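Local coordinates for protein glutaminyl-tRNA synthetase (Saccharomyces cerevisiae, PDB 3TL4) that attaches glutamine to tRNA(Gln) at the expense of ATP, this chain being its appended tRNA-binding domain, at residues A[140-145]-A[176-181]. Numbering follows the deposited sequence.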
loop_
_atom_site.group_PDB
_atom_site.type_symbol
_atom_site.label_atom_id
_atom_site.label_comp_id
_atom_site.label_asym_id
_atom_site.label_seq_id
_atom_site.Cartn_x
_atom_site.Cartn_y
_atom_site.Cartn_z
ATOM N N GLU A 140 -25.813 11.065 17.175
ATOM C CA GLU A 140 -25.486 9.650 17.377
ATOM C C GLU A 140 -24.346 9.449 18.384
ATOM O O GLU A 140 -24.234 8.394 19.026
ATOM C CB GLU A 140 -25.146 9.004 16.029
ATOM C CG GLU A 140 -26.267 9.115 14.972
ATOM C CD GLU A 140 -27.530 8.328 15.348
ATOM O OE1 GLU A 140 -27.400 7.201 15.882
ATOM O OE2 GLU A 140 -28.648 8.848 15.124
ATOM N N ARG A 141 -23.512 10.481 18.514
ATOM C CA ARG A 141 -22.404 10.500 19.457
ATOM C C ARG A 141 -21.407 9.393 19.203
ATOM O O ARG A 141 -21.080 9.118 18.058
ATOM C CB ARG A 141 -22.906 10.486 20.905
ATOM C CG ARG A 141 -23.673 11.759 21.254
ATOM C CD ARG A 141 -24.131 11.779 22.706
ATOM N NE ARG A 141 -22.996 11.717 23.618
ATOM C CZ ARG A 141 -22.166 12.730 23.871
ATOM N NH1 ARG A 141 -22.341 13.922 23.288
ATOM N NH2 ARG A 141 -21.163 12.554 24.722
ATOM N N TYR A 142 -20.922 8.761 20.269
ATOM C CA TYR A 142 -19.796 7.844 20.140
ATOM C C TYR A 142 -20.097 6.546 19.391
ATOM O O TYR A 142 -19.188 5.929 18.837
ATOM C CB TYR A 142 -19.145 7.563 21.496
ATOM C CG TYR A 142 -18.332 8.723 22.026
ATOM C CD1 TYR A 142 -18.883 9.634 22.922
ATOM C CD2 TYR A 142 -17.019 8.917 21.624
ATOM C CE1 TYR A 142 -18.155 10.695 23.401
ATOM C CE2 TYR A 142 -16.278 9.974 22.107
ATOM C CZ TYR A 142 -16.855 10.856 23.001
ATOM O OH TYR A 142 -16.131 11.915 23.492
ATOM N N LYS A 143 -21.366 6.145 19.363
ATOM C CA LYS A 143 -21.800 5.011 18.550
ATOM C C LYS A 143 -21.437 5.150 17.068
ATOM O O LYS A 143 -21.375 4.160 16.338
ATOM C CB LYS A 143 -23.313 4.809 18.673
ATOM C CG LYS A 143 -23.782 4.423 20.065
ATOM C CD LYS A 143 -25.299 4.321 20.113
ATOM C CE LYS A 143 -25.788 3.817 21.481
ATOM N NZ LYS A 143 -25.582 4.797 22.599
ATOM N N LEU A 144 -21.200 6.375 16.623
ATOM C CA LEU A 144 -20.932 6.636 15.212
ATOM C C LEU A 144 -19.442 6.611 14.877
ATOM O O LEU A 144 -19.064 6.622 13.710
ATOM C CB LEU A 144 -21.548 7.984 14.795
ATOM C CG LEU A 144 -21.542 8.351 13.312
ATOM C CD1 LEU A 144 -22.024 7.176 12.472
ATOM C CD2 LEU A 144 -22.386 9.597 13.040
ATOM N N VAL A 145 -18.592 6.571 15.896
ATOM C CA VAL A 145 -17.150 6.615 15.661
ATOM C C VAL A 145 -16.617 5.530 14.695
ATOM O O VAL A 145 -15.736 5.807 13.873
ATOM C CB VAL A 145 -16.342 6.669 16.984
ATOM C CG1 VAL A 145 -14.877 6.414 16.724
ATOM C CG2 VAL A 145 -16.533 8.039 17.675
ATOM N N LYS A 176 -13.494 16.739 21.095
ATOM C CA LYS A 176 -13.669 18.195 21.114
ATOM C C LYS A 176 -15.129 18.610 20.935
ATOM O O LYS A 176 -15.594 19.572 21.549
ATOM C CB LYS A 176 -12.804 18.860 20.041
ATOM C CG LYS A 176 -11.320 18.687 20.268
ATOM C CD LYS A 176 -10.493 19.120 19.054
ATOM C CE LYS A 176 -9.021 18.780 19.277
ATOM N NZ LYS A 176 -8.201 19.007 18.055
ATOM N N LEU A 177 -15.840 17.885 20.076
ATOM C CA LEU A 177 -17.236 18.171 19.734
ATOM C C LEU A 177 -18.232 17.571 20.726
ATOM O O LEU A 177 -19.258 18.177 21.037
ATOM C CB LEU A 177 -17.534 17.609 18.335
ATOM C CG LEU A 177 -18.971 17.611 17.801
ATOM C CD1 LEU A 177 -19.529 19.034 17.682
ATOM C CD2 LEU A 177 -19.036 16.881 16.459
ATOM N N LEU A 178 -17.939 16.365 21.197
ATOM C CA LEU A 178 -18.905 15.594 21.968
ATOM C C LEU A 178 -18.720 15.813 23.450
ATOM O O LEU A 178 -19.672 15.717 24.222
ATOM C CB LEU A 178 -18.785 14.102 21.641
ATOM C CG LEU A 178 -19.156 13.723 20.197
ATOM C CD1 LEU A 178 -19.400 12.239 20.095
ATOM C CD2 LEU A 178 -20.403 14.459 19.752
ATOM N N GLY A 179 -17.491 16.139 23.830
ATOM C CA GLY A 179 -17.094 16.150 25.222
ATOM C C GLY A 179 -16.834 14.717 25.608
ATOM O O GLY A 179 -16.878 13.840 24.749
ATOM N N PRO A 180 -16.565 14.459 26.898
ATOM C CA PRO A 180 -16.249 13.077 27.279
ATOM C C PRO A 180 -17.477 12.162 27.256
ATOM O O PRO A 180 -18.611 12.655 27.278
ATOM C CB PRO A 180 -15.684 13.221 28.701
ATOM C CG PRO A 180 -16.210 14.509 29.203
ATOM C CD PRO A 180 -16.370 15.408 28.007
ATOM N N LYS A 181 -17.240 10.853 27.180
ATOM C CA LYS A 181 -18.307 9.865 27.231
ATOM C C LYS A 181 -19.062 9.988 28.540
ATOM O O LYS A 181 -18.451 10.097 29.597
ATOM C CB LYS A 181 -17.741 8.449 27.098
ATOM C CG LYS A 181 -16.885 8.272 25.864
ATOM C CD LYS A 181 -16.716 6.807 25.553
ATOM C CE LYS A 181 -15.861 6.593 24.319
ATOM N NZ LYS A 181 -15.773 5.147 23.988
HETATM O O HOH W 1 -20.154 14.719 27.154
#
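Arg141 and Leu178 face each other with their CA atoms 6.7 Å apart, where the turn joining helix 134-140 to helix 145-153 meets the C-terminal end of helix 166-178 in the all-helical, GatB/YqeY-related tRNA-binding domain. Both segments leave their helices through a residue of positive phi, Arg141 in one and Gly179 in the other. Tyr142 fills the space between helix end and departing chain, its ring sandwiched by two CH-pi contacts. Over one face sits Leu178 CD1, 3.9 Å from the ring centroid; over the opposite face Lys181 lays CG at 3.8 Å, and its extended chain carries CE on past CD2. Gly179 O lies in the ring plane at its edge and takes a hydrogen bond from Tyr142 OH, although the 2.4 Å between these two oxygens is very short and its exact length is doubtful. An alanine in place of Tyr142 would probably leave Gly179 O without this donor and open a gap between Leu178 and Lys181. Alongside, Leu178 CD1 packs on Arg141 CA at 3.5 Å. The Arg141 chain bends at chi3 (61°), which turns NE aside from the extended path. Its guanidinium is held chiefly by a salt bridge from NE to Asp185 in the C-terminal tail, while NH1 adds a weak hydrogen bond to Leu178 O. One water sits beside NH2, within 3.1 Å of Leu178 O and 2.6 Å of Pro180 O.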